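Local atomic coordinates of FOKI restriction endonuclease (Planomicrobium okeanokoites, PDB entry 2FOK), a protein that cuts double-stranded DNA as a type IIS restriction endonuclease, hydrolysing the backbone with metal ions at a distance from the sequence it recognises. Residues Thr44-Glu48 with Ala82-Ala86; Gly172-Phe178 with Ile261-Lys266; Gly321-Gln327 with Arg363-Leu367; Leu390-Lys394 with Ile409-Glu413. All coordinates share one frame; numbering follows the deposited sequence.

Contact 1 of 4, residues Thr44-Glu48 with Ala82-Ala86; sequences TLVKE and APCDA
C84 meets L45 and V46 where helix 32-45 gives way to the short turn before helix 49-60, in subdomain 1 of the recognition domain, a region of the helix-turn-helix class. The chain of C84 belongs to the loop that enters helix 87-91, so two helix-connecting loops meet here, V46 and C84 being nearest with their CA atoms 5.3 Å apart. No hydrogen bond crosses between the segments; the contact depends on van der Waals packing.

The apolar part centres on C84, small enough to sit against backbone and side chain together. C84 CB lies 3.3 Å from the carbonyl oxygen L45 O, and C84 CB is 3.7 Å from V46 CG2. One branch of the valine does this touching: with CG1 anti to the backbone N (chi1 165°), CG2 is left as the methyl that meets the cysteine. C84 SG stands 4.0 Å from V46 CG2, with L45 CB a little farther from it at 4.2 Å. Beyond the pair, Y101 and helix 87-91, through Q89 and A90, also press on C84, which suits a buried, compact and weakly polar residue.

The charged part lies on the exposed side, at E48. This N-cap residue of helix 49-60 sends an extended chain (chi2 176°) across to the loop. There its carboxylate approaches the like charge of D85, which would probably be mildly unfavourable; D85 has a weak bond to T74 and a long ion pair with K69 on its other oxygen. The glutamate's nearest neighbour across the contact is instead aliphatic: E48 OE2 rests 3.9 Å from CG of the P83 ring.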
loop_
_atom_site.group_PDB
_atom_site.type_symbol
_atom_site.label_atom_id
_atom_site.label_comp_id
_atom_site.label_asym_id
_atom_site.label_seq_id
_atom_site.Cartn_x
_atom_site.Cartn_y
_atom_site.Cartn_z
ATOM N N THR A 44 38.164 -5.067 4.852
ATOM C CA THR A 44 38.424 -3.632 4.838
ATOM C C THR A 44 37.385 -2.785 5.571
ATOM O O THR A 44 37.725 -2.022 6.476
ATOM C CB THR A 44 38.517 -3.114 3.402
ATOM O OG1 THR A 44 39.739 -3.567 2.824
ATOM C CG2 THR A 44 38.486 -1.602 3.373
ATOM N N LEU A 45 36.123 -2.910 5.178
ATOM C CA LEU A 45 35.066 -2.122 5.794
ATOM C C LEU A 45 34.482 -2.734 7.058
ATOM O O LEU A 45 33.778 -2.058 7.807
ATOM C CB LEU A 45 33.955 -1.873 4.780
ATOM C CG LEU A 45 34.471 -1.367 3.431
ATOM C CD1 LEU A 45 33.378 -1.506 2.391
ATOM C CD2 LEU A 45 34.935 0.088 3.571
ATOM N N VAL A 46 34.773 -4.009 7.294
ATOM C CA VAL A 46 34.264 -4.692 8.482
ATOM C C VAL A 46 35.374 -4.731 9.530
ATOM O O VAL A 46 36.228 -5.612 9.516
ATOM C CB VAL A 46 33.787 -6.144 8.145
ATOM C CG1 VAL A 46 33.613 -6.955 9.424
ATOM C CG2 VAL A 46 32.468 -6.096 7.376
ATOM N N LYS A 47 35.351 -3.762 10.438
ATOM C CA LYS A 47 36.362 -3.651 11.487
ATOM C C LYS A 47 36.286 -4.710 12.587
ATOM O O LYS A 47 37.218 -5.503 12.731
ATOM C CB LYS A 47 36.305 -2.251 12.098
ATOM C CG LYS A 47 36.133 -1.145 11.058
ATOM C CD LYS A 47 37.047 -1.360 9.854
ATOM C CE LYS A 47 37.866 -0.123 9.576
ATOM N NZ LYS A 47 37.048 1.102 9.789
ATOM N N GLU A 48 35.198 -4.724 13.361
ATOM C CA GLU A 48 35.043 -5.717 14.432
ATOM C C GLU A 48 35.512 -7.084 13.929
ATOM O O GLU A 48 34.792 -7.773 13.207
ATOM C CB GLU A 48 33.583 -5.815 14.881
ATOM C CG GLU A 48 32.669 -4.691 14.386
ATOM C CD GLU A 48 31.213 -4.908 14.789
ATOM O OE1 GLU A 48 30.961 -5.824 15.607
ATOM O OE2 GLU A 48 30.327 -4.172 14.290
ATOM N N ALA A 82 26.445 3.913 11.945
ATOM C CA ALA A 82 26.555 2.446 12.199
ATOM C C ALA A 82 27.681 1.862 11.360
ATOM O O ALA A 82 28.027 2.398 10.311
ATOM C CB ALA A 82 25.238 1.747 11.867
ATOM N N PRO A 83 28.283 0.760 11.826
ATOM C CA PRO A 83 29.377 0.114 11.100
ATOM C C PRO A 83 28.868 -0.888 10.062
ATOM O O PRO A 83 27.660 -0.998 9.841
ATOM C CB PRO A 83 30.188 -0.564 12.204
ATOM C CG PRO A 83 29.295 -0.554 13.440
ATOM C CD PRO A 83 27.981 0.066 13.084
ATOM N N CYS A 84 29.791 -1.595 9.413
ATOM C CA CYS A 84 29.422 -2.602 8.425
ATOM C C CYS A 84 29.080 -3.851 9.232
ATOM O O CYS A 84 29.894 -4.334 10.012
ATOM C CB CYS A 84 30.589 -2.886 7.475
ATOM S SG CYS A 84 30.129 -3.333 5.774
ATOM N N ASP A 85 27.870 -4.365 9.044
ATOM C CA ASP A 85 27.414 -5.535 9.782
ATOM C C ASP A 85 27.208 -6.797 8.932
ATOM O O ASP A 85 26.900 -7.864 9.475
ATOM C CB ASP A 85 26.099 -5.192 10.500
ATOM C CG ASP A 85 25.895 -5.999 11.768
ATOM O OD1 ASP A 85 26.534 -5.673 12.789
ATOM O OD2 ASP A 85 25.095 -6.965 11.745
ATOM N N ALA A 86 27.389 -6.705 7.615
ATOM C CA ALA A 86 27.143 -7.885 6.797
ATOM C C ALA A 86 27.625 -7.871 5.351
ATOM O O ALA A 86 28.204 -6.895 4.874
ATOM C CB ALA A 86 25.664 -8.190 6.830
#

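Contact 2 of 4, residues Gly172-Phe178 with Ile261-Lys266; sequences GQHLTKF and ISHAFK
L175 and F265 face each other as an antiparallel hydrogen-bonded pair, F265 N reaching L175 O at 2.8 Å and L175 N reaching F265 O at 3.1 Å. The next pair, T176 with A264, is non-hydrogen-bonded and close, its CA atoms 4.0 Å apart, a spacing that suits alanine. A weak bond from K177 N to H263 O follows as the first strand turns into helix 177-181.

Among the side chains, H174 adds a side-chain bond to the backbone ones. Its CG is anti to the backbone N (chi1 -174°), which turns the ring toward the partner strand, and H174 ND1 reaches F265 O at 3.2 Å in a nearly straight bond of 170°. The oxygen lies in the imidazole plane, but the donor stands above the carbonyl plane, whereas L175 N comes almost end-on; one oxygen thus takes two donors from different directions. T176 divides its branches: CG2 packs tightly at 3.5 Å on I261 CG2, the two side chains crossing at about a right angle, while OG1 weakly caps D179 N at the helix start and is hydrogen-bonded to E197. K177 crosses H263 obliquely, CE at the edge of the imidazole, and its amine forms a salt bridge with E220. I261 CG2 also lies at the edge of the F178 ring.

Strand 175-176 thereby becomes an outer strand beside 258-267, with 240-248 beyond. This three-stranded order 1-3-2, with helices before and between the first two strands, is consistent with a winged-helix fold, in keeping with the helix-turn-helix class of recognition subdomain 2.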
loop_
_atom_site.group_PDB
_atom_site.type_symbol
_atom_site.label_atom_id
_atom_site.label_comp_id
_atom_site.label_asym_id
_atom_site.label_seq_id
_atom_site.Cartn_x
_atom_site.Cartn_y
_atom_site.Cartn_z
ATOM N N GLY A 172 -3.690 0.114 -23.812
ATOM C CA GLY A 172 -3.015 1.296 -24.310
ATOM C C GLY A 172 -3.228 2.504 -23.423
ATOM O O GLY A 172 -2.845 3.616 -23.788
ATOM N N GLN A 173 -3.842 2.283 -22.264
ATOM C CA GLN A 173 -4.110 3.347 -21.298
ATOM C C GLN A 173 -2.814 4.019 -20.838
ATOM O O GLN A 173 -1.742 3.407 -20.860
ATOM C CB GLN A 173 -4.836 2.785 -20.057
ATOM C CG GLN A 173 -6.064 1.912 -20.340
ATOM C CD GLN A 173 -5.736 0.425 -20.321
ATOM O OE1 GLN A 173 -4.650 0.020 -20.719
ATOM N NE2 GLN A 173 -6.677 -0.391 -19.861
ATOM N N HIS A 174 -2.923 5.281 -20.428
ATOM C CA HIS A 174 -1.785 6.047 -19.916
ATOM C C HIS A 174 -2.124 6.322 -18.455
ATOM O O HIS A 174 -2.959 7.178 -18.156
ATOM C CB HIS A 174 -1.654 7.366 -20.660
ATOM C CG HIS A 174 -0.426 8.142 -20.302
ATOM N ND1 HIS A 174 0.637 7.580 -19.632
ATOM C CD2 HIS A 174 -0.083 9.431 -20.541
ATOM C CE1 HIS A 174 1.585 8.489 -19.474
ATOM N NE2 HIS A 174 1.172 9.620 -20.015
ATOM N N LEU A 175 -1.485 5.610 -17.535
ATOM C CA LEU A 175 -1.820 5.801 -16.130
ATOM C C LEU A 175 -0.693 6.188 -15.174
ATOM O O LEU A 175 0.488 5.887 -15.408
ATOM C CB LEU A 175 -2.519 4.539 -15.611
ATOM C CG LEU A 175 -3.489 3.849 -16.573
ATOM C CD1 LEU A 175 -3.931 2.513 -15.983
ATOM C CD2 LEU A 175 -4.708 4.743 -16.811
ATOM N N THR A 176 -1.087 6.868 -14.093
ATOM C CA THR A 176 -0.171 7.305 -13.049
ATOM C C THR A 176 -0.065 6.161 -12.050
ATOM O O THR A 176 -0.871 5.223 -12.084
ATOM C CB THR A 176 -0.696 8.552 -12.290
ATOM O OG1 THR A 176 -2.000 8.281 -11.754
ATOM C CG2 THR A 176 -0.776 9.746 -13.213
ATOM N N LYS A 177 0.924 6.256 -11.167
ATOM C CA LYS A 177 1.173 5.256 -10.138
ATOM C C LYS A 177 -0.049 5.085 -9.236
ATOM O O LYS A 177 -0.257 4.016 -8.647
ATOM C CB LYS A 177 2.361 5.696 -9.296
ATOM C CG LYS A 177 2.187 7.089 -8.691
ATOM C CD LYS A 177 3.284 7.403 -7.686
ATOM C CE LYS A 177 3.918 8.768 -7.965
ATOM N NZ LYS A 177 4.666 9.291 -6.792
ATOM N N PHE A 178 -0.850 6.146 -9.131
ATOM C CA PHE A 178 -2.060 6.141 -8.302
ATOM C C PHE A 178 -3.189 5.359 -8.947
ATOM O O PHE A 178 -3.929 4.648 -8.255
ATOM C CB PHE A 178 -2.559 7.567 -8.039
ATOM C CG PHE A 178 -1.490 8.507 -7.590
ATOM C CD1 PHE A 178 -1.134 8.584 -6.247
ATOM C CD2 PHE A 178 -0.835 9.321 -8.510
ATOM C CE1 PHE A 178 -0.143 9.458 -5.829
ATOM C CE2 PHE A 178 0.159 10.198 -8.097
ATOM C CZ PHE A 178 0.504 10.266 -6.755
ATOM N N ILE A 261 1.984 14.644 -13.914
ATOM C CA ILE A 261 2.514 13.593 -13.049
ATOM C C ILE A 261 3.562 12.851 -13.885
ATOM O O ILE A 261 3.239 12.285 -14.933
ATOM C CB ILE A 261 1.411 12.597 -12.617
ATOM C CG1 ILE A 261 0.452 13.265 -11.624
ATOM C CG2 ILE A 261 2.038 11.363 -11.999
ATOM C CD1 ILE A 261 1.133 13.922 -10.451
ATOM N N SER A 262 4.812 12.861 -13.430
ATOM C CA SER A 262 5.884 12.205 -14.170
ATOM C C SER A 262 5.913 10.685 -14.023
ATOM O O SER A 262 6.466 9.984 -14.871
ATOM C CB SER A 262 7.223 12.787 -13.743
ATOM O OG SER A 262 7.032 13.998 -13.039
ATOM N N HIS A 263 5.321 10.177 -12.948
ATOM C CA HIS A 263 5.282 8.745 -12.712
ATOM C C HIS A 263 4.048 8.155 -13.364
ATOM O O HIS A 263 3.113 7.713 -12.694
ATOM C CB HIS A 263 5.285 8.446 -11.210
ATOM C CG HIS A 263 6.571 8.803 -10.529
ATOM N ND1 HIS A 263 6.632 9.205 -9.211
ATOM C CD2 HIS A 263 7.844 8.840 -10.990
ATOM C CE1 HIS A 263 7.883 9.475 -8.890
ATOM N NE2 HIS A 263 8.641 9.262 -9.951
ATOM N N ALA A 264 4.048 8.176 -14.690
ATOM C CA ALA A 264 2.951 7.633 -15.478
ATOM C C ALA A 264 3.592 6.667 -16.454
ATOM O O ALA A 264 4.746 6.838 -16.814
ATOM C CB ALA A 264 2.239 8.737 -16.219
ATOM N N PHE A 265 2.848 5.651 -16.875
ATOM C CA PHE A 265 3.389 4.647 -17.789
ATOM C C PHE A 265 2.377 4.240 -18.854
ATOM O O PHE A 265 1.182 4.513 -18.726
ATOM C CB PHE A 265 3.833 3.404 -16.995
ATOM C CG PHE A 265 4.613 3.721 -15.739
ATOM C CD1 PHE A 265 3.971 4.208 -14.604
ATOM C CD2 PHE A 265 5.992 3.572 -15.709
ATOM C CE1 PHE A 265 4.693 4.554 -13.466
ATOM C CE2 PHE A 265 6.725 3.909 -14.580
ATOM C CZ PHE A 265 6.078 4.405 -13.455
ATOM N N LYS A 266 2.872 3.579 -19.900
ATOM C CA LYS A 266 2.047 3.100 -21.010
ATOM C C LYS A 266 2.724 1.892 -21.665
ATOM O O LYS A 266 3.902 1.945 -22.007
ATOM C CB LYS A 266 1.871 4.212 -22.042
ATOM C CG LYS A 266 0.811 3.930 -23.091
ATOM C CD LYS A 266 0.723 5.092 -24.075
ATOM C CE LYS A 266 -0.675 5.235 -24.652
ATOM N NZ LYS A 266 -1.288 6.548 -24.291
#

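Contact 3 of 4, residues Gly321-Gln327 with Arg363-Leu367; sequences GSLKIEQ and RFYQL
L323 and Y365 form the antiparallel hydrogen-bonded pair that joins the short edge strand 323-324 to the middle strand 364-367 of a small three-stranded sheet, consistent with a winged-helix form of the helix-turn-helix D3 domain. L323 N to Y365 O and Y365 N to L323 O are both 2.8 Å, each with the donor in the carbonyl plane. Further along, a water bridges G321 O and L367 N, prolonging the link past the last direct bond.

On one face, L323 O lies at the edge of the Y365 ring, and Y365 runs side by side with I325, whose CD1 is 4.1 Å from Y365 CE1; behind I325 stands helix 341-352. On the other, K324 bends at chi3 (-31°) as it runs beside F364, K324 CG 3.3 Å from F364 CE1, and S322 OG touches F364 CB at 3.3 Å. At the start of helix 325-334, the Q327 side chain folds back, its OE1 accepting from K324 N at 2.7 Å.

R363 follows K324 in the same direction. The lysine's methylenes pack against the arginine's NH2 and the F364 ring, while the like charges, 4.7 Å apart at K324 NZ and R363 NH2, probably favour keeping both ends toward solvent.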
loop_
_atom_site.group_PDB
_atom_site.type_symbol
_atom_site.label_atom_id
_atom_site.label_comp_id
_atom_site.label_asym_id
_atom_site.label_seq_id
_atom_site.Cartn_x
_atom_site.Cartn_y
_atom_site.Cartn_z
ATOM N N GLY A 321 -11.372 -27.288 -9.772
ATOM C CA GLY A 321 -11.848 -26.772 -11.048
ATOM C C GLY A 321 -12.691 -25.521 -10.824
ATOM O O GLY A 321 -12.245 -24.597 -10.140
ATOM N N SER A 322 -13.893 -25.479 -11.402
ATOM C CA SER A 322 -14.798 -24.340 -11.223
ATOM C C SER A 322 -15.453 -24.539 -9.850
ATOM O O SER A 322 -15.942 -25.631 -9.539
ATOM C CB SER A 322 -15.862 -24.320 -12.329
ATOM O OG SER A 322 -16.553 -23.075 -12.379
ATOM N N LEU A 323 -15.470 -23.488 -9.036
ATOM C CA LEU A 323 -16.014 -23.588 -7.682
ATOM C C LEU A 323 -16.946 -22.436 -7.296
ATOM O O LEU A 323 -16.861 -21.337 -7.845
ATOM C CB LEU A 323 -14.847 -23.636 -6.680
ATOM C CG LEU A 323 -14.530 -24.819 -5.761
ATOM C CD1 LEU A 323 -14.693 -26.135 -6.480
ATOM C CD2 LEU A 323 -13.102 -24.677 -5.266
ATOM N N LYS A 324 -17.832 -22.700 -6.336
ATOM C CA LYS A 324 -18.746 -21.682 -5.828
ATOM C C LYS A 324 -18.173 -21.217 -4.481
ATOM O O LYS A 324 -17.694 -22.033 -3.692
ATOM C CB LYS A 324 -20.146 -22.264 -5.632
ATOM C CG LYS A 324 -21.124 -21.939 -6.763
ATOM C CD LYS A 324 -22.337 -22.886 -6.772
ATOM C CE LYS A 324 -21.984 -24.290 -6.244
ATOM N NZ LYS A 324 -23.173 -25.134 -5.915
ATOM N N ILE A 325 -18.217 -19.911 -4.222
ATOM C CA ILE A 325 -17.676 -19.367 -2.980
ATOM C C ILE A 325 -18.067 -20.192 -1.768
ATOM O O ILE A 325 -17.310 -20.280 -0.805
ATOM C CB ILE A 325 -18.124 -17.906 -2.752
ATOM C CG1 ILE A 325 -17.165 -17.217 -1.776
ATOM C CG2 ILE A 325 -19.543 -17.865 -2.208
ATOM C CD1 ILE A 325 -16.057 -16.439 -2.450
ATOM N N GLU A 326 -19.248 -20.801 -1.820
ATOM C CA GLU A 326 -19.733 -21.623 -0.714
ATOM C C GLU A 326 -18.940 -22.926 -0.593
ATOM O O GLU A 326 -18.776 -23.472 0.504
ATOM C CB GLU A 326 -21.221 -21.924 -0.903
ATOM C CG GLU A 326 -22.139 -20.813 -0.409
ATOM C CD GLU A 326 -22.528 -19.849 -1.510
ATOM O OE1 GLU A 326 -22.234 -20.147 -2.691
ATOM O OE2 GLU A 326 -23.125 -18.796 -1.195
ATOM N N GLN A 327 -18.450 -23.430 -1.721
ATOM C CA GLN A 327 -17.652 -24.651 -1.706
ATOM C C GLN A 327 -16.231 -24.291 -1.234
ATOM O O GLN A 327 -15.592 -25.046 -0.504
ATOM C CB GLN A 327 -17.623 -25.270 -3.105
ATOM C CG GLN A 327 -18.945 -25.177 -3.860
ATOM C CD GLN A 327 -18.877 -25.807 -5.247
ATOM O OE1 GLN A 327 -19.089 -25.136 -6.264
ATOM N NE2 GLN A 327 -18.579 -27.106 -5.293
ATOM N N ARG A 363 -21.637 -17.066 -10.741
ATOM C CA ARG A 363 -21.388 -17.543 -9.385
ATOM C C ARG A 363 -20.198 -18.493 -9.271
ATOM O O ARG A 363 -19.960 -19.044 -8.202
ATOM C CB ARG A 363 -22.628 -18.264 -8.847
ATOM C CG ARG A 363 -23.744 -17.343 -8.385
ATOM C CD ARG A 363 -25.115 -17.994 -8.540
ATOM N NE ARG A 363 -25.060 -19.450 -8.438
ATOM C CZ ARG A 363 -25.735 -20.159 -7.540
ATOM N NH1 ARG A 363 -26.520 -19.553 -6.663
ATOM N NH2 ARG A 363 -25.627 -21.478 -7.517
ATOM N N PHE A 364 -19.442 -18.673 -10.352
ATOM C CA PHE A 364 -18.321 -19.608 -10.322
ATOM C C PHE A 364 -16.937 -19.025 -10.547
ATOM O O PHE A 364 -16.727 -18.186 -11.425
ATOM C CB PHE A 364 -18.554 -20.722 -11.341
ATOM C CG PHE A 364 -19.773 -21.553 -11.062
ATOM C CD1 PHE A 364 -19.750 -22.534 -10.071
ATOM C CD2 PHE A 364 -20.949 -21.355 -11.787
ATOM C CE1 PHE A 364 -20.883 -23.303 -9.801
ATOM C CE2 PHE A 364 -22.085 -22.119 -11.528
ATOM C CZ PHE A 364 -22.054 -23.095 -10.533
ATOM N N TYR A 365 -15.989 -19.488 -9.743
ATOM C CA TYR A 365 -14.610 -19.046 -9.845
ATOM C C TYR A 365 -13.777 -20.204 -10.389
ATOM O O TYR A 365 -14.051 -21.373 -10.107
ATOM C CB TYR A 365 -14.057 -18.660 -8.468
ATOM C CG TYR A 365 -14.723 -17.475 -7.801
ATOM C CD1 TYR A 365 -15.977 -17.600 -7.203
ATOM C CD2 TYR A 365 -14.083 -16.237 -7.733
ATOM C CE1 TYR A 365 -16.582 -16.531 -6.554
ATOM C CE2 TYR A 365 -14.680 -15.152 -7.081
ATOM C CZ TYR A 365 -15.931 -15.310 -6.495
ATOM O OH TYR A 365 -16.541 -14.247 -5.858
ATOM N N GLN A 366 -12.754 -19.878 -11.166
ATOM C CA GLN A 366 -11.870 -20.898 -11.699
ATOM C C GLN A 366 -10.503 -20.324 -12.010
ATOM O O GLN A 366 -10.379 -19.453 -12.865
ATOM C CB GLN A 366 -12.453 -21.526 -12.962
ATOM C CG GLN A 366 -11.828 -22.874 -13.285
ATOM C CD GLN A 366 -12.406 -23.499 -14.540
ATOM O OE1 GLN A 366 -11.695 -24.149 -15.306
ATOM N NE2 GLN A 366 -13.699 -23.301 -14.756
ATOM N N LEU A 367 -9.479 -20.808 -11.310
ATOM C CA LEU A 367 -8.118 -20.333 -11.552
ATOM C C LEU A 367 -7.615 -20.844 -12.906
ATOM O O LEU A 367 -7.738 -22.026 -13.215
ATOM C CB LEU A 367 -7.182 -20.813 -10.446
ATOM C CG LEU A 367 -5.803 -20.143 -10.419
ATOM C CD1 LEU A 367 -5.661 -19.321 -9.150
ATOM C CD2 LEU A 367 -4.714 -21.201 -10.506
HETATM O O HOH W 1 -10.104 -23.261 -9.403
#

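Contact 4 of 4, residues Leu390-Lys394 with Ile409-Glu413; sequences LEEKK and IELIE
K394 NZ is gathered in by three glutamates, one from its own segment and two from across the contact. Across the contact it donates to E410 OE1 at 3.0 Å, meeting that oxygen on its syn side close to the carboxylate plane, and to E413 OE1 at a modelled 2.5 Å, so short that the exact length is doubtful. E391 OE2, one helical turn back, adds a weak third bond at 3.1 Å. An extended middle (chi3 -175°) followed by a bend at chi4 carries the amine to this meeting point. A long, flexible lysine suits the place: its charge probably offsets the repulsion between E391 and E413, whose nearer oxygens a water also bridges.

Helices 389-398 and 411-414 belong to the cleavage domain, of the PD-(D/E)XK class. The network also touches the D3 domain: E413 OE2 is hydrogen-bonded to T301, and E391 makes a long, weak ion pair with R309.

Beside the charges the packing is tight. I409 CD1 presses on K394 CB at 3.2 Å, the two chains crossing at about a right angle, and L390 CD2 slides past I412 CG2 at 3.4 Å. K393 lays its methylenes over the same isoleucine, with CD 3.6 Å from I412 CD1.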
loop_
_atom_site.group_PDB
_atom_site.type_symbol
_atom_site.label_atom_id
_atom_site.label_comp_id
_atom_site.label_asym_id
_atom_site.label_seq_id
_atom_site.Cartn_x
_atom_site.Cartn_y
_atom_site.Cartn_z
ATOM N N LEU A 390 -9.287 -7.256 15.869
ATOM C CA LEU A 390 -9.425 -6.291 14.772
ATOM C C LEU A 390 -9.885 -6.933 13.462
ATOM O O LEU A 390 -10.622 -6.329 12.699
ATOM C CB LEU A 390 -8.104 -5.558 14.531
ATOM C CG LEU A 390 -8.160 -4.036 14.694
ATOM C CD1 LEU A 390 -6.736 -3.473 14.683
ATOM C CD2 LEU A 390 -9.006 -3.418 13.577
ATOM N N GLU A 391 -9.430 -8.153 13.198
ATOM C CA GLU A 391 -9.818 -8.862 11.984
ATOM C C GLU A 391 -11.244 -9.398 12.095
ATOM O O GLU A 391 -11.966 -9.455 11.100
ATOM C CB GLU A 391 -8.850 -10.016 11.712
ATOM C CG GLU A 391 -7.483 -9.554 11.246
ATOM C CD GLU A 391 -7.505 -8.974 9.847
ATOM O OE1 GLU A 391 -8.380 -9.380 9.048
ATOM O OE2 GLU A 391 -6.643 -8.112 9.550
ATOM N N GLU A 392 -11.643 -9.802 13.299
ATOM C CA GLU A 392 -12.991 -10.309 13.516
ATOM C C GLU A 392 -13.973 -9.160 13.252
ATOM O O GLU A 392 -15.060 -9.363 12.694
ATOM C CB GLU A 392 -13.135 -10.830 14.952
ATOM C CG GLU A 392 -11.879 -11.511 15.476
ATOM C CD GLU A 392 -12.149 -12.796 16.243
ATOM O OE1 GLU A 392 -12.653 -13.775 15.641
ATOM O OE2 GLU A 392 -11.845 -12.829 17.456
ATOM N N LYS A 393 -13.572 -7.954 13.648
ATOM C CA LYS A 393 -14.372 -6.757 13.434
ATOM C C LYS A 393 -14.454 -6.457 11.933
ATOM O O LYS A 393 -15.491 -6.031 11.433
ATOM C CB LYS A 393 -13.747 -5.569 14.161
ATOM C CG LYS A 393 -14.617 -4.322 14.172
ATOM C CD LYS A 393 -13.761 -3.066 14.289
ATOM C CE LYS A 393 -12.638 -3.209 15.327
ATOM N NZ LYS A 393 -13.139 -3.052 16.730
ATOM N N LYS A 394 -13.356 -6.677 11.217
ATOM C CA LYS A 394 -13.346 -6.452 9.771
ATOM C C LYS A 394 -14.334 -7.432 9.147
ATOM O O LYS A 394 -15.116 -7.076 8.255
ATOM C CB LYS A 394 -11.960 -6.728 9.185
ATOM C CG LYS A 394 -10.892 -5.737 9.591
ATOM C CD LYS A 394 -9.527 -6.246 9.152
ATOM C CE LYS A 394 -8.411 -5.346 9.639
ATOM N NZ LYS A 394 -7.381 -5.210 8.581
ATOM N N ILE A 409 -13.690 -0.510 5.062
ATOM C CA ILE A 409 -13.648 -1.128 6.374
ATOM C C ILE A 409 -12.196 -1.219 6.844
ATOM O O ILE A 409 -11.936 -1.411 8.024
ATOM C CB ILE A 409 -14.310 -2.533 6.372
ATOM C CG1 ILE A 409 -13.274 -3.604 6.066
ATOM C CG2 ILE A 409 -15.458 -2.581 5.380
ATOM C CD1 ILE A 409 -12.707 -4.242 7.312
ATOM N N GLU A 410 -11.260 -1.059 5.912
ATOM C CA GLU A 410 -9.837 -1.124 6.234
ATOM C C GLU A 410 -9.353 0.098 7.019
ATOM O O GLU A 410 -8.262 0.088 7.577
ATOM C CB GLU A 410 -9.007 -1.266 4.952
ATOM C CG GLU A 410 -9.143 -2.620 4.258
ATOM C CD GLU A 410 -8.742 -3.810 5.133
ATOM O OE1 GLU A 410 -7.936 -3.651 6.080
ATOM O OE2 GLU A 410 -9.238 -4.922 4.864
ATOM N N LEU A 411 -10.174 1.144 7.054
ATOM C CA LEU A 411 -9.860 2.378 7.767
ATOM C C LEU A 411 -9.854 2.164 9.280
ATOM O O LEU A 411 -9.283 2.952 10.016
ATOM C CB LEU A 411 -10.891 3.450 7.429
ATOM C CG LEU A 411 -11.116 3.857 5.979
ATOM C CD1 LEU A 411 -11.782 5.220 5.959
ATOM C CD2 LEU A 411 -9.787 3.904 5.233
ATOM N N ILE A 412 -10.510 1.104 9.741
ATOM C CA ILE A 412 -10.563 0.797 11.163
ATOM C C ILE A 412 -9.178 0.432 11.710
ATOM O O ILE A 412 -8.870 0.695 12.878
ATOM C CB ILE A 412 -11.513 -0.386 11.442
ATOM C CG1 ILE A 412 -12.962 0.065 11.338
ATOM C CG2 ILE A 412 -11.259 -0.932 12.820
ATOM C CD1 ILE A 412 -13.926 -1.082 11.330
ATOM N N GLU A 413 -8.363 -0.199 10.863
ATOM C CA GLU A 413 -7.015 -0.599 11.236
ATOM C C GLU A 413 -6.046 0.529 10.879
ATOM O O GLU A 413 -5.134 0.837 11.637
ATOM C CB GLU A 413 -6.616 -1.900 10.506
ATOM C CG GLU A 413 -5.104 -2.178 10.502
ATOM C CD GLU A 413 -4.729 -3.670 10.500
ATOM O OE1 GLU A 413 -5.335 -4.462 9.755
ATOM O OE2 GLU A 413 -3.801 -4.047 11.242
HETATM O O HOH W 2 -4.709 -7.156 10.668
#

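Contacts 2 and 3 share one architecture, an edge strand that runs straight into a helix and pairs with the third strand of a 1-3-2 sheet, yet their settings differ: contact 2 is half buried and adds a histidine bond, whereas contact 3 is at the surface with charged ends probably facing solvent. Contact 1 joins two loops at helix ends, contact 4 the flank of helix 389-398 to the beginning of helix 411-414. Contact 1, partly buried and far out on the chain, has no hydrogen bond across it; contact 4 is buried and relies on a salt-bridge network. Contacts 3 and 4, nearest atoms about 14 Å apart, run from the D3 region into the cleavage domain.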